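Local coordinates for protein enolase from the environmental genome shotgun sequencing of the Sargasso Sea (PDB 2QGY) that is of unestablished function but binds magnesium in a barrel of the enolase superfamily, and so probably acts on a carboxylate substrate through a metal-stabilised enolate, at residues Y165-M173 against L195-P204; K241-E252 against L263-P274. One frame throughout, in Å; residues are numbered along the deposited sequence. Where two conformers were deposited one is given.

Contact 1: residues Y165-M173 against L195-P204; sequences YGGIKIYPM and LPLMLDLAVP. With MG (magnesium ion), chain C.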
loop_
_atom_site.group_PDB
_atom_site.type_symbol
_atom_site.label_atom_id
_atom_site.label_comp_id
_atom_site.label_asym_id
_atom_site.label_seq_id
_atom_site.Cartn_x
_atom_site.Cartn_y
_atom_site.Cartn_z
ATOM N N TYR A 165 -14.361 18.637 25.325
ATOM C CA TYR A 165 -13.393 18.500 24.217
ATOM C C TYR A 165 -13.524 19.637 23.207
ATOM O O TYR A 165 -14.502 20.378 23.225
ATOM C CB TYR A 165 -13.605 17.181 23.480
ATOM C CG TYR A 165 -13.543 15.958 24.351
ATOM C CD1 TYR A 165 -12.404 15.651 25.071
ATOM C CD2 TYR A 165 -14.631 15.102 24.443
ATOM C CE1 TYR A 165 -12.347 14.519 25.877
ATOM C CE2 TYR A 165 -14.583 13.961 25.229
ATOM C CZ TYR A 165 -13.439 13.677 25.932
ATOM O OH TYR A 165 -13.384 12.562 26.724
ATOM N N GLY A 166 -12.549 19.760 22.311
ATOM C CA GLY A 166 -12.580 20.815 21.299
ATOM C C GLY A 166 -13.585 20.567 20.198
ATOM O O GLY A 166 -13.793 21.432 19.344
ATOM N N GLY A 167 -14.206 19.384 20.210
ATOM C CA GLY A 167 -15.089 18.949 19.133
ATOM C C GLY A 167 -15.485 17.500 19.315
ATOM O O GLY A 167 -14.876 16.791 20.103
ATOM N N ILE A 168 -16.525 17.068 18.617
ATOM C CA ILE A 168 -16.906 15.649 18.614
ATOM C C ILE A 168 -17.088 15.211 17.166
ATOM O O ILE A 168 -17.748 15.913 16.371
ATOM C CB ILE A 168 -18.213 15.389 19.429
ATOM C CG1 ILE A 168 -17.951 15.606 20.925
ATOM C CG2 ILE A 168 -18.740 13.952 19.210
ATOM C CD1 ILE A 168 -19.216 15.634 21.798
ATOM N N LYS A 169 -16.472 14.083 16.806
ATOM C CA LYS A 169 -16.679 13.503 15.478
ATOM C C LYS A 169 -17.614 12.295 15.533
ATOM O O LYS A 169 -17.406 11.384 16.316
ATOM C CB LYS A 169 -15.340 13.168 14.790
ATOM C CG LYS A 169 -15.539 12.746 13.352
ATOM C CD LYS A 169 -14.244 12.620 12.552
ATOM C CE LYS A 169 -13.363 11.439 13.032
ATOM N NZ LYS A 169 -11.988 11.462 12.390
ATOM N N ILE A 170 -18.684 12.317 14.732
ATOM C CA ILE A 170 -19.615 11.196 14.645
ATOM C C ILE A 170 -19.658 10.565 13.252
ATOM O O ILE A 170 -19.122 11.132 12.276
ATOM C CB ILE A 170 -21.047 11.640 15.044
ATOM C CG1 ILE A 170 -21.501 12.776 14.120
ATOM C CG2 ILE A 170 -21.078 12.101 16.531
ATOM C CD1 ILE A 170 -22.978 13.083 14.179
ATOM N N TYR A 171 -20.275 9.392 13.163
ATOM C CA TYR A 171 -20.407 8.657 11.918
ATOM C C TYR A 171 -21.899 8.538 11.599
ATOM O O TYR A 171 -22.556 7.586 12.030
ATOM C CB TYR A 171 -19.761 7.268 12.037
ATOM C CG TYR A 171 -18.240 7.290 12.127
ATOM C CD1 TYR A 171 -17.452 6.812 11.075
ATOM C CD2 TYR A 171 -17.610 7.764 13.262
ATOM C CE1 TYR A 171 -16.029 6.833 11.168
ATOM C CE2 TYR A 171 -16.209 7.794 13.354
ATOM C CZ TYR A 171 -15.447 7.340 12.295
ATOM O OH TYR A 171 -14.059 7.351 12.408
ATOM N N PRO A 172 -22.443 9.529 10.864
ATOM C CA PRO A 172 -23.893 9.719 10.742
ATOM C C PRO A 172 -24.549 8.949 9.596
ATOM O O PRO A 172 -25.769 9.021 9.454
ATOM C CB PRO A 172 -24.001 11.227 10.510
ATOM C CG PRO A 172 -22.793 11.522 9.646
ATOM C CD PRO A 172 -21.701 10.587 10.148
ATOM N N MET A 173 -23.792 8.202 8.791
ATOM C CA MET A 173 -24.451 7.470 7.685
ATOM C C MET A 173 -25.092 6.187 8.193
ATOM O O MET A 173 -24.423 5.160 8.359
ATOM C CB MET A 173 -23.501 7.183 6.512
ATOM C CG MET A 173 -22.926 8.453 5.869
ATOM S SD MET A 173 -24.094 9.704 5.191
ATOM C CE MET A 173 -24.255 9.181 3.503
ATOM N N LEU A 195 -20.370 24.026 19.452
ATOM C CA LEU A 195 -19.334 22.984 19.457
ATOM C C LEU A 195 -19.025 22.470 18.056
ATOM O O LEU A 195 -19.928 22.121 17.297
ATOM C CB LEU A 195 -19.703 21.801 20.364
ATOM C CG LEU A 195 -18.589 20.757 20.618
ATOM C CD1 LEU A 195 -17.427 21.317 21.486
ATOM C CD2 LEU A 195 -19.141 19.465 21.211
ATOM N N PRO A 196 -17.735 22.442 17.707
ATOM C CA PRO A 196 -17.389 21.770 16.451
ATOM C C PRO A 196 -17.956 20.361 16.400
ATOM O O PRO A 196 -17.705 19.559 17.305
ATOM C CB PRO A 196 -15.864 21.780 16.469
ATOM C CG PRO A 196 -15.534 23.056 17.232
ATOM C CD PRO A 196 -16.556 23.070 18.340
ATOM N N LEU A 197 -18.777 20.095 15.386
ATOM C CA LEU A 197 -19.313 18.772 15.169
ATOM C C LEU A 197 -18.777 18.287 13.825
ATOM O O LEU A 197 -19.173 18.774 12.765
ATOM C CB LEU A 197 -20.848 18.765 15.181
ATOM C CG LEU A 197 -21.559 17.453 14.866
ATOM C CD1 LEU A 197 -21.233 16.361 15.914
ATOM C CD2 LEU A 197 -23.080 17.697 14.785
ATOM N N MET A 198 -17.862 17.331 13.868
ATOM C CA MET A 198 -17.372 16.741 12.615
ATOM C C MET A 198 -18.071 15.454 12.211
ATOM O O MET A 198 -18.526 14.676 13.056
ATOM C CB MET A 198 -15.841 16.630 12.552
ATOM C CG MET A 198 -14.975 16.922 13.747
ATOM S SD MET A 198 -15.166 18.276 14.933
ATOM C CE MET A 198 -13.527 18.861 15.176
ATOM N N LEU A 199 -18.183 15.241 10.899
ATOM C CA LEU A 199 -18.956 14.143 10.375
ATOM C C LEU A 199 -18.036 13.284 9.529
ATOM O O LEU A 199 -17.459 13.754 8.555
ATOM C CB LEU A 199 -20.153 14.651 9.525
ATOM C CG LEU A 199 -21.180 15.629 10.160
ATOM C CD1 LEU A 199 -22.322 15.963 9.173
ATOM C CD2 LEU A 199 -21.751 15.093 11.473
ATOM N N ASP A 200 -17.904 12.027 9.920
ATOM C CA ASP A 200 -17.111 11.096 9.162
ATOM C C ASP A 200 -18.041 10.221 8.367
ATOM O O ASP A 200 -18.731 9.373 8.909
ATOM C CB ASP A 200 -16.194 10.267 10.088
ATOM C CG ASP A 200 -15.139 9.492 9.310
ATOM O OD1 ASP A 200 -15.395 9.131 8.150
ATOM O OD2 ASP A 200 -14.041 9.247 9.878
ATOM N N LEU A 201 -18.096 10.461 7.058
ATOM C CA LEU A 201 -18.959 9.654 6.178
ATOM C C LEU A 201 -18.414 8.272 5.828
ATOM O O LEU A 201 -19.169 7.419 5.359
ATOM C CB LEU A 201 -19.298 10.399 4.888
ATOM C CG LEU A 201 -19.880 11.806 5.062
ATOM C CD1 LEU A 201 -20.546 12.296 3.743
ATOM C CD2 LEU A 201 -20.821 11.890 6.244
ATOM N N ALA A 202 -17.119 8.054 6.044
ATOM C CA ALA A 202 -16.532 6.714 5.944
ATOM C C ALA A 202 -16.696 6.074 4.539
ATOM O O ALA A 202 -16.925 4.872 4.414
ATOM C CB ALA A 202 -17.116 5.797 7.044
ATOM N N VAL A 203 -16.608 6.915 3.502
ATOM C CA VAL A 203 -16.629 6.498 2.096
ATOM C C VAL A 203 -17.910 5.702 1.769
ATOM O O VAL A 203 -17.850 4.491 1.563
ATOM C CB VAL A 203 -15.358 5.710 1.693
ATOM C CG1 VAL A 203 -15.311 5.483 0.180
ATOM C CG2 VAL A 203 -14.086 6.442 2.149
ATOM N N PRO A 204 -19.070 6.398 1.736
ATOM C CA PRO A 204 -20.328 5.759 1.388
ATOM C C PRO A 204 -20.263 5.194 -0.030
ATOM O O PRO A 204 -19.730 5.818 -0.939
ATOM C CB PRO A 204 -21.336 6.909 1.471
ATOM C CG PRO A 204 -20.710 7.853 2.446
ATOM C CD PRO A 204 -19.277 7.826 2.039
HETATM MG MG MG C . -12.182 8.846 9.253
HETATM O O HOH W 1 -11.812 8.741 11.353
HETATM O O HOH W 2 -20.926 7.642 8.721
HETATM O O HOH W 3 -12.987 8.416 7.402
HETATM O O HOH W 4 -12.388 6.861 9.508
#
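Ile168 and Ile170 pair with Leu197 and Leu199 as two neighbouring parallel strands of the C-terminal barrel, joined by helix 177-191 in a beta-alpha-beta unit. Four backbone bonds zip them together, from Ile168 N to Pro196 O (3.1 Å) up to Asp200 N to Ile170 O, 2.8 Å and almost straight at 178°. On the face bearing the isoleucines and leucines, Ile170 and Leu199 lie side by side and point the same way, with Ile170 CG1 3.5 Å from Leu199 CD2. On the other face Lys169 CB rests against Met198 CG, while its ammonium turns to Tyr139, Glu226 and Glu328. Where the strands end, the Asp200 carboxylate stacks on the Tyr171 ring with the planes 21° apart, its CB over the face 3.7 Å from the centroid. Holding CG anti to the backbone N (chi1 -168°), Asp200 brings OD2 to 2.0 Å from the magnesium ion. Asp200 OD1 accepts a 2.6 Å hydrogen bond from metal-bound water 3, so both oxygens serve the site. Metal-bound water 1 accepts a hydrogen bond from Lys169 NZ and is hydrogen-bonded to Tyr171 OH, 2.8 Å from water 1. Glu226 and Glu252 complete the protein ligands. An acidic ligand at the C-terminal end of a barrel strand, with a lysine inside the barrel nearby, is characteristic of the enolase-superfamily metal site.

Contact 2: residues K241-E252 against L263-P274; sequences KNTFNMKVVTGE and LISRNAADIFNP. With MG (magnesium ion), chain C.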
loop_
_atom_site.group_PDB
_atom_site.type_symbol
_atom_site.label_atom_id
_atom_site.label_comp_id
_atom_site.label_asym_id
_atom_site.label_seq_id
_atom_site.Cartn_x
_atom_site.Cartn_y
_atom_site.Cartn_z
ATOM N N LYS A 241 -16.032 18.887 -3.054
ATOM C CA LYS A 241 -15.551 20.127 -2.440
ATOM C C LYS A 241 -16.135 21.333 -3.167
ATOM O O LYS A 241 -16.451 22.345 -2.532
ATOM C CB LYS A 241 -14.022 20.181 -2.455
ATOM C CG LYS A 241 -13.441 21.510 -2.044
ATOM C CD LYS A 241 -11.949 21.416 -1.815
ATOM C CE LYS A 241 -11.246 22.758 -2.039
ATOM N NZ LYS A 241 -11.694 23.867 -1.187
ATOM N N ASN A 242 -16.305 21.201 -4.479
ATOM C CA ASN A 242 -16.787 22.299 -5.333
ATOM C C ASN A 242 -18.297 22.512 -5.244
ATOM O O ASN A 242 -18.793 23.605 -5.562
ATOM C CB ASN A 242 -16.394 22.066 -6.804
ATOM C CG ASN A 242 -14.856 22.107 -7.041
ATOM O OD1 ASN A 242 -14.079 22.600 -6.206
ATOM N ND2 ASN A 242 -14.429 21.590 -8.191
ATOM N N THR A 243 -19.010 21.481 -4.820
ATOM C CA THR A 243 -20.467 21.467 -4.792
ATOM C C THR A 243 -20.998 21.998 -3.480
ATOM O O THR A 243 -22.034 22.673 -3.456
ATOM C CB THR A 243 -21.005 20.060 -5.096
ATOM O OG1 THR A 243 -20.504 19.657 -6.372
ATOM C CG2 THR A 243 -22.561 20.010 -5.134
ATOM N N PHE A 244 -20.270 21.735 -2.393
ATOM C CA PHE A 244 -20.759 22.081 -1.058
ATOM C C PHE A 244 -19.861 23.093 -0.352
ATOM O O PHE A 244 -18.668 23.179 -0.635
ATOM C CB PHE A 244 -20.930 20.797 -0.233
ATOM C CG PHE A 244 -21.911 19.826 -0.822
ATOM C CD1 PHE A 244 -23.283 20.002 -0.635
ATOM C CD2 PHE A 244 -21.480 18.750 -1.592
ATOM C CE1 PHE A 244 -24.210 19.099 -1.187
ATOM C CE2 PHE A 244 -22.389 17.855 -2.142
ATOM C CZ PHE A 244 -23.772 18.036 -1.944
ATOM N N ASN A 245 -20.427 23.861 0.566
ATOM C CA ASN A 245 -19.678 24.893 1.274
ATOM C C ASN A 245 -19.293 24.379 2.665
ATOM O O ASN A 245 -19.562 25.021 3.694
ATOM C CB ASN A 245 -20.528 26.162 1.394
ATOM C CG ASN A 245 -19.741 27.353 1.926
ATOM O OD1 ASN A 245 -18.515 27.436 1.758
ATOM N ND2 ASN A 245 -20.444 28.276 2.588
ATOM N N MET A 246 -18.711 23.187 2.686
ATOM C CA MET A 246 -18.295 22.547 3.918
ATOM C C MET A 246 -16.842 22.049 3.751
ATOM O O MET A 246 -16.444 21.622 2.669
ATOM C CB MET A 246 -19.256 21.392 4.261
ATOM C CG MET A 246 -20.690 21.820 4.769
ATOM S SD MET A 246 -21.878 20.454 4.932
ATOM C CE MET A 246 -21.835 19.754 3.334
ATOM N N LYS A 247 -16.047 22.108 4.807
ATOM C CA LYS A 247 -14.659 21.659 4.697
ATOM C C LYS A 247 -14.549 20.158 4.434
ATOM O O LYS A 247 -15.182 19.363 5.139
ATOM C CB LYS A 247 -13.895 22.005 5.950
ATOM C CG LYS A 247 -13.737 23.512 6.139
ATOM C CD LYS A 247 -13.065 23.822 7.460
ATOM C CE LYS A 247 -13.135 25.335 7.745
ATOM N NZ LYS A 247 -12.650 26.141 6.598
ATOM N N VAL A 248 -13.738 19.779 3.441
ATOM C CA VAL A 248 -13.564 18.373 3.072
ATOM C C VAL A 248 -12.212 17.844 3.646
ATOM O O VAL A 248 -11.171 18.488 3.522
ATOM C CB VAL A 248 -13.686 18.165 1.520
ATOM C CG1 VAL A 248 -13.321 16.734 1.066
ATOM C CG2 VAL A 248 -15.110 18.527 1.002
ATOM N N VAL A 249 -12.267 16.670 4.267
ATOM C CA VAL A 249 -11.103 16.053 4.897
ATOM C C VAL A 249 -10.813 14.708 4.208
ATOM O O VAL A 249 -11.718 13.927 4.009
ATOM C CB VAL A 249 -11.352 15.776 6.392
ATOM C CG1 VAL A 249 -10.038 15.216 7.043
ATOM C CG2 VAL A 249 -11.721 17.089 7.138
ATOM N N THR A 250 -9.556 14.432 3.870
ATOM C CA THR A 250 -9.214 13.127 3.279
ATOM C C THR A 250 -7.777 12.829 3.662
ATOM O O THR A 250 -7.064 13.751 4.028
ATOM C CB THR A 250 -9.353 13.114 1.716
ATOM O OG1 THR A 250 -9.170 11.768 1.206
ATOM C CG2 THR A 250 -8.362 14.038 1.058
ATOM N N GLY A 251 -7.366 11.560 3.578
ATOM C CA GLY A 251 -5.941 11.267 3.710
ATOM C C GLY A 251 -5.664 10.084 4.619
ATOM O O GLY A 251 -4.655 9.426 4.452
ATOM N N GLU A 252 -6.562 9.812 5.557
ATOM C CA GLU A 252 -6.346 8.734 6.537
ATOM C C GLU A 252 -6.006 7.365 5.951
ATOM O O GLU A 252 -5.282 6.593 6.574
ATOM C CB GLU A 252 -7.540 8.633 7.478
ATOM C CG GLU A 252 -8.808 8.133 6.870
ATOM C CD GLU A 252 -9.840 7.820 7.945
ATOM O OE1 GLU A 252 -10.398 8.784 8.471
ATOM O OE2 GLU A 252 -10.045 6.640 8.307
ATOM N N LEU A 263 -3.191 15.877 -4.340
ATOM C CA LEU A 263 -4.390 16.502 -3.730
ATOM C C LEU A 263 -4.196 18.012 -3.648
ATOM O O LEU A 263 -5.107 18.772 -3.936
ATOM C CB LEU A 263 -4.688 15.964 -2.317
ATOM C CG LEU A 263 -5.072 14.486 -2.171
ATOM C CD1 LEU A 263 -5.047 14.206 -0.674
ATOM C CD2 LEU A 263 -6.496 14.254 -2.713
ATOM N N ILE A 264 -2.993 18.446 -3.277
ATOM C CA ILE A 264 -2.727 19.897 -3.235
ATOM C C ILE A 264 -2.893 20.540 -4.621
ATOM O O ILE A 264 -3.525 21.607 -4.745
ATOM C CB ILE A 264 -1.329 20.210 -2.657
ATOM C CG1 ILE A 264 -1.245 19.868 -1.173
ATOM C CG2 ILE A 264 -0.988 21.720 -2.768
ATOM C CD1 ILE A 264 0.227 19.900 -0.630
ATOM N N SER A 265 -2.327 19.879 -5.634
ATOM C CA SER A 265 -2.314 20.345 -7.040
ATOM C C SER A 265 -3.707 20.538 -7.556
ATOM O O SER A 265 -3.982 21.453 -8.338
ATOM C CB SER A 265 -1.664 19.295 -7.952
ATOM O OG SER A 265 -0.269 19.260 -7.783
ATOM N N ARG A 266 -4.581 19.630 -7.133
ATOM C CA ARG A 266 -5.934 19.555 -7.630
ATOM C C ARG A 266 -6.959 20.325 -6.780
ATOM O O ARG A 266 -8.158 20.255 -7.061
ATOM C CB ARG A 266 -6.351 18.080 -7.718
ATOM C CG ARG A 266 -5.532 17.225 -8.736
ATOM C CD ARG A 266 -6.113 17.277 -10.154
ATOM N NE ARG A 266 -7.386 16.577 -10.219
ATOM C CZ ARG A 266 -7.522 15.239 -10.285
ATOM N NH1 ARG A 266 -8.733 14.713 -10.331
ATOM N NH2 ARG A 266 -6.462 14.424 -10.324
ATOM N N ASN A 267 -6.496 21.013 -5.750
ATOM C CA ASN A 267 -7.375 21.678 -4.772
ATOM C C ASN A 267 -8.483 20.733 -4.325
ATOM O O ASN A 267 -9.672 21.078 -4.360
ATOM C CB ASN A 267 -7.977 22.989 -5.354
ATOM C CG ASN A 267 -6.907 24.013 -5.704
ATOM O OD1 ASN A 267 -6.938 24.636 -6.776
ATOM N ND2 ASN A 267 -5.923 24.154 -4.821
ATOM N N ALA A 268 -8.095 19.527 -3.898
ATOM C CA ALA A 268 -9.083 18.481 -3.707
ATOM C C ALA A 268 -9.628 18.364 -2.277
ATOM O O ALA A 268 -10.577 17.613 -2.027
ATOM C CB ALA A 268 -8.530 17.122 -4.195
ATOM N N ALA A 269 -9.069 19.124 -1.357
ATOM C CA ALA A 269 -9.458 19.032 0.044
ATOM C C ALA A 269 -9.056 20.264 0.815
ATOM O O ALA A 269 -8.202 21.032 0.392
ATOM C CB ALA A 269 -8.864 17.771 0.700
ATOM N N ASP A 270 -9.686 20.435 1.967
ATOM C CA ASP A 270 -9.431 21.575 2.840
ATOM C C ASP A 270 -8.488 21.190 3.991
ATOM O O ASP A 270 -7.760 22.039 4.528
ATOM C CB ASP A 270 -10.780 22.045 3.393
ATOM C CG ASP A 270 -11.725 22.500 2.274
ATOM O OD1 ASP A 270 -11.381 23.525 1.674
ATOM O OD2 ASP A 270 -12.752 21.848 1.952
ATOM N N ILE A 271 -8.527 19.912 4.369
ATOM C CA ILE A 271 -7.758 19.400 5.519
ATOM C C ILE A 271 -7.285 17.999 5.146
ATOM O O ILE A 271 -8.030 17.231 4.571
ATOM C CB ILE A 271 -8.668 19.288 6.792
ATOM C CG1 ILE A 271 -9.253 20.660 7.192
ATOM C CG2 ILE A 271 -7.894 18.631 7.988
ATOM C CD1 ILE A 271 -10.440 20.577 8.192
ATOM N N PHE A 272 -6.050 17.650 5.482
ATOM C CA PHE A 272 -5.605 16.279 5.285
ATOM C C PHE A 272 -5.533 15.574 6.648
ATOM O O PHE A 272 -5.126 16.189 7.623
ATOM C CB PHE A 272 -4.187 16.252 4.707
ATOM C CG PHE A 272 -4.049 16.875 3.335
ATOM C CD1 PHE A 272 -5.121 16.907 2.431
ATOM C CD2 PHE A 272 -2.830 17.420 2.947
ATOM C CE1 PHE A 272 -4.942 17.472 1.138
ATOM C CE2 PHE A 272 -2.658 17.974 1.649
ATOM C CZ PHE A 272 -3.710 17.983 0.771
ATOM N N ASN A 273 -5.898 14.293 6.713
ATOM C CA ASN A 273 -5.819 13.559 7.969
ATOM C C ASN A 273 -5.042 12.225 7.801
ATOM O O ASN A 273 -5.538 11.185 8.167
ATOM C CB ASN A 273 -7.222 13.354 8.585
ATOM C CG ASN A 273 -8.082 12.365 7.787
ATOM O OD1 ASN A 273 -7.908 12.207 6.578
ATOM N ND2 ASN A 273 -8.978 11.651 8.479
ATOM N N PRO A 274 -3.795 12.280 7.305
ATOM C CA PRO A 274 -3.006 11.038 7.270
ATOM C C PRO A 274 -2.878 10.547 8.732
ATOM O O PRO A 274 -2.884 11.369 9.681
ATOM C CB PRO A 274 -1.632 11.490 6.756
ATOM C CG PRO A 274 -1.526 12.941 7.147
ATOM C CD PRO A 274 -2.985 13.458 6.939
HETATM MG MG MG C . -12.182 8.846 9.253
HETATM O O HOH W 5 -11.333 22.911 -5.820
HETATM O O HOH W 6 -15.100 22.689 0.713
HETATM O O HOH W 4 -12.388 6.861 9.508
HETATM O O HOH W 3 -12.987 8.416 7.402
HETATM O O HOH W 1 -11.812 8.741 11.353
#
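Lys241, in the last turn of helix 234-243, reaches across to Asp270, which sits just ahead of strand 271-272. From CB the lysine runs out nearly extended, chi1 171°, and Lys241 CG comes within 4.1 Å of Asp270 OD2. CD passes Ala269 N and the carbonyl of Asn267, and Lys241 CE lies 3.3 Å from Asn267 O. A bend at the last torsion (chi4 59°) then turns Lys241 NZ onto Asp270 OD1, a 2.9 Å salt bridge met on the syn side but 30° out of the carboxylate plane. The other oxygen, Asp270 OD2, uses its anti lone pair to accept Val248 N at 2.7 Å and also takes a bond from water 6, which links it to Met246 O. Val248 O in turn accepts both Asp270 N and Ile271 N; the aspartate thus holds Val248 by side chain and backbone alike. Farther along, Thr250 N bonds Ile271 O, and Thr250 CG2 meets Leu263 CD1 tip to tip. Past the strand ends, Asn273 OD1 accepts Glu252 N from above its carbonyl plane, while Asn273 ND2 donates to Glu252 OE1 at 3.2 Å. Glu252 OE1 also binds the magnesium ion, at 1.9 Å; Asn273 is thus in the second shell and probably helps to position this metal ligand. Glu252 OE2 accepts a hydrogen bond from metal-bound water 4, tying the carboxylate to the hydration shell as well. The two strands, connected through helix 257-265, lie between strands 224-226 and 298-299 of the barrel; on the outside Leu263 packs against Leu237 and Ala268 against Thr238 of helix 234-243, and Arg266 forms a salt bridge with Glu262 of the second subunit.

How the contacts relate
Contacts 1 and 2 join strands of two beta-alpha-beta units in the barrel sheet, where their strands run parallel, with centres about 15 Å apart. They follow in series along the chain: contact 1 closes at Pro204 before contact 2 opens at Lys241. Strand 224-226 lies between them in the sheet, pairing with 197-200 on one side and 248-250 on the other, and its Glu226 is the remaining protein ligand. The units converge on a single magnesium ion and share its three waters. Asp200 OD2 and Glu252 OE1 stand 3.9 Å apart, and the metal probably offsets their repulsion. The site is thus assembled at the C-terminal ends of three successive barrel strands.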